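Local coordinates for protein branched-chain alpha-ketoacid decarboxylase (Lactococcus lactis, PDB 2VBF) that probably decarboxylates branched-chain and aromatic alpha-keto acids to aldehydes with the help of thiamine diphosphate and a magnesium ion, at residues A375-D380 with K520-E525; S403-S408 with K556-M561; E368-S373 with L382-E387; N393-A398 with R417-P422. All blocks are in the same frame, centred on the assembly; numbering follows the deposited sequence. Where two conformers were deposited one is given.

Contact 1. Residues A375-D380 with K520-E525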
loop_
_atom_site.group_PDB
_atom_site.type_symbol
_atom_site.label_atom_id
_atom_site.label_comp_id
_atom_site.label_asym_id
_atom_site.label_seq_id
_atom_site.Cartn_x
_atom_site.Cartn_y
_atom_site.Cartn_z
ATOM N N ALA A 375 31.014 26.010 -2.014
ATOM C CA ALA A 375 29.727 26.471 -1.523
ATOM C C ALA A 375 28.853 25.293 -1.109
ATOM O O ALA A 375 28.947 24.216 -1.696
ATOM C CB ALA A 375 29.012 27.299 -2.578
ATOM N N PRO A 376 28.001 25.498 -0.096
ATOM C CA PRO A 376 27.021 24.458 0.221
ATOM C C PRO A 376 26.121 24.202 -0.982
ATOM O O PRO A 376 25.836 25.120 -1.746
ATOM C CB PRO A 376 26.213 25.067 1.372
ATOM C CG PRO A 376 27.076 26.151 1.938
ATOM C CD PRO A 376 27.860 26.674 0.780
ATOM N N LEU A 377 25.680 22.961 -1.134
ATOM C CA LEU A 377 24.800 22.588 -2.239
ATOM C C LEU A 377 23.506 23.382 -2.240
ATOM O O LEU A 377 22.865 23.544 -1.205
ATOM C CB LEU A 377 24.437 21.109 -2.157
ATOM C CG LEU A 377 25.194 20.130 -3.028
ATOM C CD1 LEU A 377 24.600 18.731 -2.775
ATOM C CD2 LEU A 377 25.122 20.489 -4.514
ATOM N N SER A 378 23.137 23.861 -3.422
ATOM C CA SER A 378 21.853 24.506 -3.644
ATOM C C SER A 378 21.140 23.752 -4.763
ATOM O O SER A 378 21.784 23.088 -5.594
ATOM C CB SER A 378 22.038 25.972 -4.034
ATOM O OG SER A 378 22.673 26.083 -5.296
ATOM N N GLN A 379 19.819 23.870 -4.787
ATOM C CA GLN A 379 19.010 23.129 -5.753
ATOM C C GLN A 379 19.376 23.460 -7.200
ATOM O O GLN A 379 19.663 22.567 -7.980
ATOM C CB GLN A 379 17.520 23.378 -5.514
ATOM C CG GLN A 379 16.971 22.680 -4.286
ATOM C CD GLN A 379 16.552 21.244 -4.540
ATOM O OE1 GLN A 379 16.510 20.795 -5.692
ATOM N NE2 GLN A 379 16.238 20.515 -3.469
ATOM N N ASP A 380 19.382 24.736 -7.552
ATOM C CA ASP A 380 19.672 25.119 -8.941
ATOM C C ASP A 380 21.043 24.623 -9.420
ATOM O O ASP A 380 21.162 24.088 -10.525
ATOM C CB ASP A 380 19.530 26.630 -9.123
ATOM C CG ASP A 380 18.085 27.094 -9.019
ATOM O OD1 ASP A 380 17.166 26.305 -9.351
ATOM O OD2 ASP A 380 17.862 28.246 -8.599
ATOM N N LYS A 520 27.612 7.690 1.404
ATOM C CA LYS A 520 28.228 9.008 1.498
ATOM C C LYS A 520 27.257 10.039 2.049
ATOM O O LYS A 520 26.057 9.917 1.843
ATOM C CB LYS A 520 28.647 9.509 0.110
ATOM C CG LYS A 520 29.552 8.604 -0.679
ATOM C CD LYS A 520 30.959 8.612 -0.132
ATOM C CE LYS A 520 31.911 7.908 -1.084
ATOM N NZ LYS A 520 33.301 7.939 -0.562
ATOM N N ILE A 521 27.790 11.070 2.707
ATOM C CA ILE A 521 27.029 12.292 2.995
ATOM C C ILE A 521 27.701 13.471 2.278
ATOM O O ILE A 521 28.901 13.681 2.418
ATOM C CB ILE A 521 26.925 12.603 4.503
ATOM C CG1 ILE A 521 26.228 11.465 5.250
ATOM C CG2 ILE A 521 26.168 13.898 4.723
ATOM C CD1 ILE A 521 25.978 11.756 6.739
ATOM N N VAL A 522 26.921 14.230 1.513
ATOM C CA VAL A 522 27.431 15.327 0.679
ATOM C C VAL A 522 26.756 16.640 1.064
ATOM O O VAL A 522 25.528 16.718 1.108
ATOM C CB VAL A 522 27.199 15.034 -0.831
ATOM C CG1 VAL A 522 27.479 16.274 -1.687
ATOM C CG2 VAL A 522 28.045 13.850 -1.275
ATOM N N ARG A 523 27.562 17.669 1.336
ATOM C CA ARG A 523 27.057 18.990 1.724
ATOM C C ARG A 523 27.432 20.134 0.774
ATOM O O ARG A 523 26.716 21.141 0.709
ATOM C CB ARG A 523 27.522 19.332 3.147
ATOM C CG ARG A 523 26.962 18.404 4.219
ATOM C CD ARG A 523 27.532 18.722 5.596
ATOM N NE ARG A 523 27.026 17.826 6.643
ATOM C CZ ARG A 523 25.881 17.986 7.308
ATOM N NH1 ARG A 523 25.082 19.014 7.057
ATOM N NH2 ARG A 523 25.526 17.098 8.238
ATOM N N THR A 524 28.542 19.995 0.049
ATOM C CA THR A 524 29.062 21.077 -0.789
ATOM C C THR A 524 29.130 20.652 -2.256
ATOM O O THR A 524 29.031 19.465 -2.580
ATOM C CB THR A 524 30.492 21.511 -0.343
ATOM O OG1 THR A 524 31.420 20.469 -0.668
ATOM C CG2 THR A 524 30.543 21.800 1.170
ATOM N N GLU A 525 29.300 21.625 -3.143
ATOM C CA GLU A 525 29.411 21.344 -4.571
ATOM C C GLU A 525 30.633 20.489 -4.881
ATOM O O GLU A 525 30.556 19.600 -5.710
ATOM C CB GLU A 525 29.476 22.620 -5.397
ATOM C CG GLU A 525 28.290 23.569 -5.241
ATOM C CD GLU A 525 28.419 24.805 -6.112
ATOM O OE1 GLU A 525 29.491 24.992 -6.733
ATOM O OE2 GLU A 525 27.460 25.602 -6.180
HETATM O O HOH W 1 25.416 25.437 -4.534
#
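Pro376 and Thr524 form a single backbone bridge, framed by two hydrogen bonds from their neighbours: Leu377 N to Arg523 O (2.8 Å, 171° at the hydrogen) and Glu525 N to Ala375 O (3.0 Å), the latter meeting its acceptor almost head-on. Proline, which has no N-H, costs nothing here because the donors come from Leu377 and Glu525. Leu377, buried, supplies the apolar side chain: its CD1 meets CG1 of Val522 at 3.9 Å, the two branches crossing at a slant. Val522 turns CG1 anti to its own backbone N (chi1 169°), which brings this methyl, at the end of strand 517-522, to the leucine. Polar chemistry collects around Glu525. Its extended chain brings OE2 within 2.6 Å of water 1, which donates both to it and to Pro376 O and accepts from Ser378 OG. The carboxylate is also bound outside the segments, OE1 by Ser373 N and OE2 by Arg381 NE in a salt bridge. Ser378 and Thr524 both stand at N-cap positions; the Thr524 side chain caps a backbone N just beyond. Glu525 thus joins the starts of helices 379-389 and 525-537, and the arginine probably stabilises its negative charge.

Contact 2. Residues S403-S408 with K556-M561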
loop_
_atom_site.group_PDB
_atom_site.type_symbol
_atom_site.label_atom_id
_atom_site.label_comp_id
_atom_site.label_asym_id
_atom_site.label_seq_id
_atom_site.Cartn_x
_atom_site.Cartn_y
_atom_site.Cartn_z
ATOM N N SER A 403 13.220 16.950 -6.706
ATOM C CA SER A 403 13.941 16.084 -7.665
ATOM C C SER A 403 13.304 16.083 -9.064
ATOM O O SER A 403 13.982 16.340 -10.066
ATOM C CB SER A 403 14.048 14.657 -7.143
ATOM O OG SER A 403 14.875 14.552 -6.001
ATOM N N PHE A 404 12.004 15.804 -9.144
ATOM C CA PHE A 404 11.338 15.792 -10.451
ATOM C C PHE A 404 11.429 17.148 -11.126
ATOM O O PHE A 404 11.792 17.227 -12.297
ATOM C CB PHE A 404 9.869 15.372 -10.357
ATOM C CG PHE A 404 9.170 15.374 -11.687
ATOM C CD1 PHE A 404 9.332 14.321 -12.555
ATOM C CD2 PHE A 404 8.397 16.454 -12.086
ATOM C CE1 PHE A 404 8.705 14.316 -13.787
ATOM C CE2 PHE A 404 7.758 16.455 -13.310
ATOM C CZ PHE A 404 7.925 15.390 -14.172
ATOM N N PHE A 405 11.103 18.215 -10.407
ATOM C CA PHE A 405 11.072 19.534 -11.037
ATOM C C PHE A 405 12.458 20.048 -11.442
ATOM O O PHE A 405 12.591 20.697 -12.474
ATOM C CB PHE A 405 10.276 20.515 -10.189
ATOM C CG PHE A 405 8.822 20.166 -10.140
ATOM C CD1 PHE A 405 8.035 20.294 -11.281
ATOM C CD2 PHE A 405 8.253 19.646 -8.991
ATOM C CE1 PHE A 405 6.686 19.940 -11.265
ATOM C CE2 PHE A 405 6.904 19.298 -8.963
ATOM C CZ PHE A 405 6.122 19.436 -10.106
ATOM N N GLY A 406 13.481 19.685 -10.675
ATOM C CA GLY A 406 14.863 19.959 -11.059
ATOM C C GLY A 406 15.380 19.107 -12.205
ATOM O O GLY A 406 15.939 19.629 -13.183
ATOM N N ALA A 407 15.211 17.792 -12.084
ATOM C CA ALA A 407 15.773 16.867 -13.061
ATOM C C ALA A 407 15.041 16.951 -14.407
ATOM O O ALA A 407 15.621 16.631 -15.446
ATOM C CB ALA A 407 15.746 15.442 -12.530
ATOM N N SER A 408 13.775 17.364 -14.391
ATOM C CA SER A 408 12.936 17.296 -15.590
ATOM C C SER A 408 13.461 18.176 -16.726
ATOM O O SER A 408 13.243 17.856 -17.895
ATOM C CB SER A 408 11.469 17.647 -15.292
ATOM O OG SER A 408 11.313 19.019 -14.977
ATOM N N LYS A 556 14.183 26.553 -9.449
ATOM C CA LYS A 556 13.395 27.636 -10.052
ATOM C C LYS A 556 12.044 27.179 -10.596
ATOM O O LYS A 556 11.037 27.848 -10.380
ATOM C CB LYS A 556 14.202 28.337 -11.154
ATOM C CG LYS A 556 15.307 29.216 -10.600
ATOM C CD LYS A 556 16.069 29.975 -11.678
ATOM C CE LYS A 556 17.059 30.970 -11.059
ATOM N NZ LYS A 556 18.260 30.308 -10.466
ATOM N N LEU A 557 12.008 26.037 -11.275
ATOM C CA LEU A 557 10.748 25.555 -11.859
ATOM C C LEU A 557 9.695 25.322 -10.769
ATOM O O LEU A 557 8.526 25.663 -10.960
ATOM C CB LEU A 557 10.949 24.276 -12.689
ATOM C CG LEU A 557 9.709 23.731 -13.423
ATOM C CD1 LEU A 557 9.096 24.807 -14.311
ATOM C CD2 LEU A 557 10.044 22.491 -14.251
ATOM N N LEU A 558 10.111 24.755 -9.636
ATOM C CA LEU A 558 9.180 24.433 -8.549
ATOM C C LEU A 558 8.740 25.686 -7.798
ATOM O O LEU A 558 7.607 25.764 -7.320
ATOM C CB LEU A 558 9.784 23.411 -7.572
ATOM C CG LEU A 558 8.947 23.030 -6.344
ATOM C CD1 LEU A 558 7.534 22.611 -6.753
ATOM C CD2 LEU A 558 9.624 21.923 -5.563
ATOM N N LYS A 559 9.625 26.669 -7.691
ATOM C CA LYS A 559 9.245 27.938 -7.080
ATOM C C LYS A 559 8.033 28.518 -7.805
ATOM O O LYS A 559 7.139 29.081 -7.174
ATOM C CB LYS A 559 10.412 28.930 -7.096
ATOM C CG LYS A 559 11.528 28.562 -6.129
ATOM C CD LYS A 559 12.569 29.662 -6.012
ATOM C CE LYS A 559 12.075 30.864 -5.199
ATOM N NZ LYS A 559 11.645 30.494 -3.816
ATOM N N LYS A 560 7.992 28.350 -9.125
ATOM C CA LYS A 560 6.880 28.848 -9.934
ATOM C C LYS A 560 5.677 27.911 -9.868
ATOM O O LYS A 560 4.548 28.348 -9.678
ATOM C CB LYS A 560 7.324 29.038 -11.382
ATOM C CG LYS A 560 8.475 30.027 -11.544
ATOM C CD LYS A 560 8.940 30.108 -12.984
ATOM C CE LYS A 560 10.104 31.081 -13.145
ATOM N NZ LYS A 560 9.709 32.484 -12.781
ATOM N N MET A 561 5.933 26.615 -10.005
ATOM C CA MET A 561 4.852 25.627 -10.060
ATOM C C MET A 561 4.115 25.453 -8.726
ATOM O O MET A 561 2.906 25.138 -8.698
ATOM C CB MET A 561 5.418 24.288 -10.530
ATOM C CG MET A 561 4.373 23.335 -10.993
ATOM S SD MET A 561 3.527 23.871 -12.490
ATOM C CE MET A 561 1.996 22.943 -12.301
#
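Phe405 meets three apolar side chains of helix 556-568. Its CD2 touches CD1 of Leu558 at 3.8 Å, and its CE1 lies 4.1 Å from CG of Met561; both partners cross the phenylalanine at roughly a right angle. Leu557 approaches differently, with CD2 at the edge of the ring near its plane, 4.2 Å from Phe405 CD1. The same methyl is 3.8 Å from Ser408 OG, so it touches the ring edge, the Phe405 carbonyl and the Ser408 hydroxyl together. A chi1 of -176°, which sets CG opposite the main-chain nitrogen, lets Leu557 reach in. A large apolar ring suits this buried place, giving CD2, CE1 and an edge for three aliphatic chains to pack against. The axes of the short helical segments come within 8.5 Å, with 121° between their N-to-C directions. Helix 402-407 is the crossover of a beta-alpha-beta unit in the thiamine diphosphate-binding fold, and helix 556-568 is the C-terminal one, with the Leu558 side chain only about 5 Å from the bound cofactor. In the second shell, Phe404 CD2 stands 3.9 Å above the centre of the Phe405 ring, covering one of its faces. Phe404 itself packs on Phe418 and Pro422. On the far helix, Leu557 also rests on Leu284, and Lys556 at the start of the helix forms a salt bridge with Asp380.

Contact 3. Residues E368-S373 with L382-E387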
loop_
_atom_site.group_PDB
_atom_site.type_symbol
_atom_site.label_atom_id
_atom_site.label_comp_id
_atom_site.label_asym_id
_atom_site.label_seq_id
_atom_site.Cartn_x
_atom_site.Cartn_y
_atom_site.Cartn_z
ATOM N N GLU A 368 26.703 23.879 -21.763
ATOM C CA GLU A 368 26.615 23.150 -20.499
ATOM C C GLU A 368 27.979 22.961 -19.847
ATOM O O GLU A 368 28.841 22.247 -20.369
ATOM C CB GLU A 368 25.956 21.788 -20.713
ATOM C CG GLU A 368 24.472 21.881 -20.996
ATOM C CD GLU A 368 23.884 20.563 -21.440
ATOM O OE1 GLU A 368 24.452 19.505 -21.080
ATOM O OE2 GLU A 368 22.858 20.593 -22.155
ATOM N N GLU A 369 28.151 23.596 -18.693
ATOM C CA GLU A 369 29.375 23.492 -17.924
ATOM C C GLU A 369 29.055 23.637 -16.438
ATOM O O GLU A 369 28.155 24.392 -16.060
ATOM C CB GLU A 369 30.355 24.582 -18.374
ATOM C CG GLU A 369 31.678 24.615 -17.623
ATOM C CD GLU A 369 32.455 23.318 -17.750
ATOM O OE1 GLU A 369 32.178 22.376 -16.973
ATOM O OE2 GLU A 369 33.351 23.248 -18.620
ATOM N N PHE A 370 29.779 22.895 -15.606
ATOM C CA PHE A 370 29.675 23.047 -14.158
ATOM C C PHE A 370 31.059 23.019 -13.534
ATOM O O PHE A 370 31.762 22.010 -13.619
ATOM C CB PHE A 370 28.811 21.951 -13.521
ATOM C CG PHE A 370 28.564 22.170 -12.051
ATOM C CD1 PHE A 370 29.324 21.512 -11.091
ATOM C CD2 PHE A 370 27.601 23.070 -11.630
ATOM C CE1 PHE A 370 29.102 21.733 -9.736
ATOM C CE2 PHE A 370 27.372 23.294 -10.276
ATOM C CZ PHE A 370 28.127 22.627 -9.331
ATOM N N ILE A 371 31.430 24.133 -12.917
ATOM C CA ILE A 371 32.690 24.241 -12.193
ATOM C C ILE A 371 32.326 24.336 -10.718
ATOM O O ILE A 371 31.756 25.335 -10.304
ATOM C CB ILE A 371 33.485 25.513 -12.587
ATOM C CG1 ILE A 371 33.622 25.660 -14.114
ATOM C CG2 ILE A 371 34.869 25.484 -11.932
ATOM C CD1 ILE A 371 34.558 24.655 -14.746
ATOM N N PRO A 372 32.648 23.300 -9.923
ATOM C CA PRO A 372 32.240 23.352 -8.519
ATOM C C PRO A 372 33.041 24.355 -7.693
ATOM O O PRO A 372 34.172 24.697 -8.055
ATOM C CB PRO A 372 32.506 21.932 -8.015
ATOM C CG PRO A 372 33.559 21.401 -8.918
ATOM C CD PRO A 372 33.359 22.054 -10.250
ATOM N N SER A 373 32.423 24.830 -6.615
ATOM C CA SER A 373 33.097 25.609 -5.586
ATOM C C SER A 373 32.923 24.892 -4.243
ATOM O O SER A 373 32.342 23.799 -4.184
ATOM C CB SER A 373 32.500 27.010 -5.512
ATOM O OG SER A 373 31.209 26.995 -4.922
ATOM N N LEU A 382 22.711 22.075 -8.077
ATOM C CA LEU A 382 22.649 20.623 -8.089
ATOM C C LEU A 382 22.252 20.114 -9.471
ATOM O O LEU A 382 22.906 19.218 -10.012
ATOM C CB LEU A 382 21.659 20.097 -7.039
ATOM C CG LEU A 382 21.336 18.598 -7.068
ATOM C CD1 LEU A 382 22.569 17.715 -6.906
ATOM C CD2 LEU A 382 20.315 18.238 -5.983
ATOM N N TRP A 383 21.184 20.675 -10.043
ATOM C CA TRP A 383 20.668 20.131 -11.318
ATOM C C TRP A 383 21.584 20.509 -12.484
ATOM O O TRP A 383 21.692 19.753 -13.440
ATOM C CB TRP A 383 19.193 20.491 -11.550
ATOM C CG TRP A 383 18.398 20.053 -10.372
ATOM C CD1 TRP A 383 17.763 20.855 -9.482
ATOM C CD2 TRP A 383 18.275 18.715 -9.872
ATOM N NE1 TRP A 383 17.209 20.099 -8.476
ATOM C CE2 TRP A 383 17.509 18.784 -8.690
ATOM C CE3 TRP A 383 18.723 17.462 -10.315
ATOM C CZ2 TRP A 383 17.176 17.653 -7.950
ATOM C CZ3 TRP A 383 18.389 16.331 -9.573
ATOM C CH2 TRP A 383 17.620 16.438 -8.406
ATOM N N GLN A 384 22.250 21.661 -12.381
ATOM C CA GLN A 384 23.292 22.043 -13.351
ATOM C C GLN A 384 24.416 21.009 -13.327
ATOM O O GLN A 384 24.895 20.557 -14.376
ATOM C CB GLN A 384 23.845 23.434 -13.023
ATOM C CG GLN A 384 24.744 24.033 -14.111
ATOM C CD GLN A 384 25.511 25.252 -13.643
ATOM O OE1 GLN A 384 25.197 25.841 -12.612
ATOM N NE2 GLN A 384 26.542 25.627 -14.394
ATOM N N ALA A 385 24.829 20.623 -12.122
ATOM C CA ALA A 385 25.854 19.604 -11.938
ATOM C C ALA A 385 25.440 18.245 -12.502
ATOM O O ALA A 385 26.223 17.595 -13.191
ATOM C CB ALA A 385 26.216 19.476 -10.464
ATOM N N VAL A 386 24.207 17.816 -12.213
ATOM C CA VAL A 386 23.709 16.534 -12.724
ATOM C C VAL A 386 23.667 16.544 -14.260
ATOM O O VAL A 386 24.072 15.567 -14.895
ATOM C CB VAL A 386 22.321 16.156 -12.137
ATOM C CG1 VAL A 386 21.774 14.918 -12.827
ATOM C CG2 VAL A 386 22.416 15.921 -10.630
ATOM N N GLU A 387 23.222 17.658 -14.838
ATOM C CA GLU A 387 23.142 17.797 -16.294
ATOM C C GLU A 387 24.510 17.628 -16.938
ATOM O O GLU A 387 24.650 16.901 -17.918
ATOM C CB GLU A 387 22.570 19.154 -16.686
ATOM C CG GLU A 387 22.425 19.335 -18.200
ATOM C CD GLU A 387 21.693 20.592 -18.568
ATOM O OE1 GLU A 387 22.151 21.681 -18.165
ATOM O OE2 GLU A 387 20.670 20.508 -19.268
#
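Phe370 lies flat against Ala385, where the loop leading into helix 379-389 doubles back along that same helix, which in turn leads into the sheet of the C-terminal thiamine diphosphate-binding domain. The alanine methyl makes a CH-pi contact, its CB 3.6 Å from the ring centroid and 7° from the normal. A small residue suits the helix here because the ring can settle almost onto the backbone. With chi1 at -174°, the Phe370 ring swings over the helix. At its edge lies the Gln384 amide, turned 88° to the ring, with CD 3.6 Å from Phe370 CD2. In the Gln384 conformer given, one of two, NE2 lies 2.6 Å from Glu369 O in a bent bond that is best taken as tentative. Replacing Phe370 with an alanine would probably uncover the Ala385 methyl, open a gap between loop and helix, and leave the Gln384 chain freer to move. Further along, Glu368 and Glu387 cross at about a right angle yet stack their carboxylates nearly parallel, OE2 to OE2 at 3.6 Å. The proximity of two like charges would probably raise the proton affinity of one of them, while Phe411 N-H, hydrogen-bonded to Glu387 OE2, offsets part of the charge on Glu387.

Contact 4. Residues N393-A398 with R417-P422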
loop_
_atom_site.group_PDB
_atom_site.type_symbol
_atom_site.label_atom_id
_atom_site.label_comp_id
_atom_site.label_asym_id
_atom_site.label_seq_id
_atom_site.Cartn_x
_atom_site.Cartn_y
_atom_site.Cartn_z
ATOM N N ASN A 393 23.932 6.577 -22.218
ATOM C CA ASN A 393 23.462 5.263 -21.771
ATOM C C ASN A 393 23.184 5.202 -20.262
ATOM O O ASN A 393 23.545 4.235 -19.591
ATOM C CB ASN A 393 24.450 4.152 -22.182
ATOM C CG ASN A 393 23.831 2.728 -22.110
ATOM O OD1 ASN A 393 22.627 2.521 -22.338
ATOM N ND2 ASN A 393 24.674 1.745 -21.811
ATOM N N GLU A 394 22.567 6.249 -19.734
ATOM C CA GLU A 394 22.080 6.253 -18.344
ATOM C C GLU A 394 20.581 6.446 -18.308
ATOM O O GLU A 394 19.992 6.939 -19.267
ATOM C CB GLU A 394 22.711 7.388 -17.541
ATOM C CG GLU A 394 24.185 7.226 -17.293
ATOM C CD GLU A 394 24.768 8.358 -16.462
ATOM O OE1 GLU A 394 24.268 9.504 -16.522
ATOM O OE2 GLU A 394 25.741 8.107 -15.761
ATOM N N THR A 395 19.978 6.054 -17.189
ATOM C CA THR A 395 18.565 6.307 -16.939
ATOM C C THR A 395 18.469 7.162 -15.675
ATOM O O THR A 395 18.984 6.763 -14.615
ATOM C CB THR A 395 17.751 4.994 -16.807
ATOM O OG1 THR A 395 17.849 4.240 -18.024
ATOM C CG2 THR A 395 16.271 5.297 -16.539
ATOM N N ILE A 396 17.858 8.339 -15.809
ATOM C CA ILE A 396 17.603 9.238 -14.676
ATOM C C ILE A 396 16.186 8.992 -14.176
ATOM O O ILE A 396 15.232 9.039 -14.951
ATOM C CB ILE A 396 17.787 10.724 -15.047
ATOM C CG1 ILE A 396 19.277 11.042 -15.278
ATOM C CG2 ILE A 396 17.228 11.625 -13.943
ATOM C CD1 ILE A 396 19.588 12.540 -15.455
ATOM N N VAL A 397 16.057 8.717 -12.885
ATOM C CA VAL A 397 14.743 8.491 -12.272
ATOM C C VAL A 397 14.562 9.573 -11.213
ATOM O O VAL A 397 15.448 9.775 -10.372
ATOM C CB VAL A 397 14.634 7.077 -11.654
ATOM C CG1 VAL A 397 13.201 6.796 -11.187
ATOM C CG2 VAL A 397 15.128 5.992 -12.614
ATOM N N ALA A 398 13.446 10.298 -11.269
ATOM C CA ALA A 398 13.256 11.469 -10.399
ATOM C C ALA A 398 11.873 11.526 -9.748
ATOM O O ALA A 398 10.848 11.535 -10.427
ATOM C CB ALA A 398 13.541 12.748 -11.147
ATOM N N ARG A 417 17.776 7.805 -20.816
ATOM C CA ARG A 417 16.349 7.784 -20.571
ATOM C C ARG A 417 15.997 8.447 -19.248
ATOM O O ARG A 417 16.873 8.752 -18.443
ATOM C CB ARG A 417 15.863 6.358 -20.624
ATOM C CG ARG A 417 16.077 5.787 -22.005
ATOM C CD ARG A 417 15.308 4.534 -22.216
ATOM N NE ARG A 417 15.922 3.372 -21.572
ATOM C CZ ARG A 417 17.015 2.743 -22.008
ATOM N NH1 ARG A 417 17.674 3.185 -23.075
ATOM N NH2 ARG A 417 17.468 1.673 -21.356
ATOM N N PHE A 418 14.703 8.672 -19.071
ATOM C CA PHE A 418 14.158 9.333 -17.893
ATOM C C PHE A 418 12.918 8.563 -17.451
ATOM O O PHE A 418 12.126 8.096 -18.282
ATOM C CB PHE A 418 13.797 10.767 -18.261
ATOM C CG PHE A 418 13.417 11.630 -17.099
ATOM C CD1 PHE A 418 14.370 12.407 -16.456
ATOM C CD2 PHE A 418 12.093 11.698 -16.664
ATOM C CE1 PHE A 418 14.012 13.237 -15.387
ATOM C CE2 PHE A 418 11.738 12.518 -15.606
ATOM C CZ PHE A 418 12.701 13.288 -14.967
ATOM N N ILE A 419 12.761 8.430 -16.139
ATOM C CA ILE A 419 11.541 7.929 -15.547
ATOM C C ILE A 419 11.060 8.940 -14.491
ATOM O O ILE A 419 11.775 9.269 -13.542
ATOM C CB ILE A 419 11.716 6.549 -14.929
ATOM C CG1 ILE A 419 11.983 5.511 -16.020
ATOM C CG2 ILE A 419 10.460 6.203 -14.094
ATOM C CD1 ILE A 419 12.238 4.087 -15.490
ATOM N N GLY A 420 9.865 9.463 -14.728
ATOM C CA GLY A 420 9.140 10.310 -13.790
ATOM C C GLY A 420 7.654 10.010 -13.956
ATOM O O GLY A 420 7.226 9.486 -14.984
ATOM N N GLN A 421 6.867 10.346 -12.941
ATOM C CA GLN A 421 5.460 9.942 -12.882
ATOM C C GLN A 421 4.587 11.168 -12.598
ATOM O O GLN A 421 3.925 11.237 -11.572
ATOM C CB GLN A 421 5.297 8.879 -11.795
ATOM C CG GLN A 421 4.016 8.068 -11.851
ATOM C CD GLN A 421 3.782 7.261 -10.592
ATOM O OE1 GLN A 421 4.011 7.748 -9.474
ATOM N NE2 GLN A 421 3.323 6.024 -10.755
ATOM N N PRO A 422 4.582 12.148 -13.513
ATOM C CA PRO A 422 3.894 13.419 -13.218
ATOM C C PRO A 422 2.368 13.402 -13.202
ATOM O O PRO A 422 1.765 14.298 -12.600
ATOM C CB PRO A 422 4.385 14.342 -14.335
ATOM C CG PRO A 422 4.727 13.425 -15.461
ATOM C CD PRO A 422 5.236 12.175 -14.833
HETATM O O HOH W 2 16.419 1.947 -18.745
HETATM O O HOH W 3 8.041 10.977 -10.453
#
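Ile396 and Phe418, paired in register on neighbouring parallel strands, cross at a slant, the isoleucine CG2 lying 3.9 Å from the ring's CE1. A chi1 of -171° leans the Phe418 ring forward, at a slant to its strand, bringing CZ within 3.9 Å of Ala398 CB. The ring in turn packs on Ala407 of helix 402-407, and the small Ala398 leaves room for that helix. With a serine at Phe418, a gap between sheet and helix would probably open, and Ile396 and Ala398 would lose their aromatic neighbour. A CB on Gly420 would come within 2.9 Å of Phe418 CE2, consistent with a glycine at this place. On the other face, Val397 and Ile419 run alongside each other, with CG1 of the valine 4.0 Å from CB of the isoleucine; both pack on helix 430-440. Next to them Thr395 and Arg417 meet at an angle. The arginine bends at chi3 (-77°), and water 2 links its NH2 (2.8 Å) to Thr395 OG1. That NH2 also forms a salt bridge with Asp441, and Thr395 OG1 is hydrogen-bonded to Ser444. Four backbone bonds, from Arg417 N to Glu394 O through Ala398 N to Ile419 O, hold the strands in register. This is the parallel strand pair of a beta-alpha-beta crossover, at one edge of the six-stranded sheet of the thiamine diphosphate-binding domain.

From the N terminus, contact 3 opens first at 368-373, and contact 1 opens at 375-380 before contact 3 closes on helix 379-389, so these two cross; contact 3 has closed before the others open. Contact 4 opens at strand 394-398 and contact 2 at 403-408; strand 417-419 then closes contact 4, leaving contact 2 to cross it. All of contact 4 is nested inside the long loop that contact 1 closes at 520-525. Contact 2 closes last, at 556-561, and so crosses contact 1 too. Together they tie the loop 368-378 before helix 379-389 to both edge strands of the six-stranded sheet, helix 402-407 and the C-terminal helix 556-568.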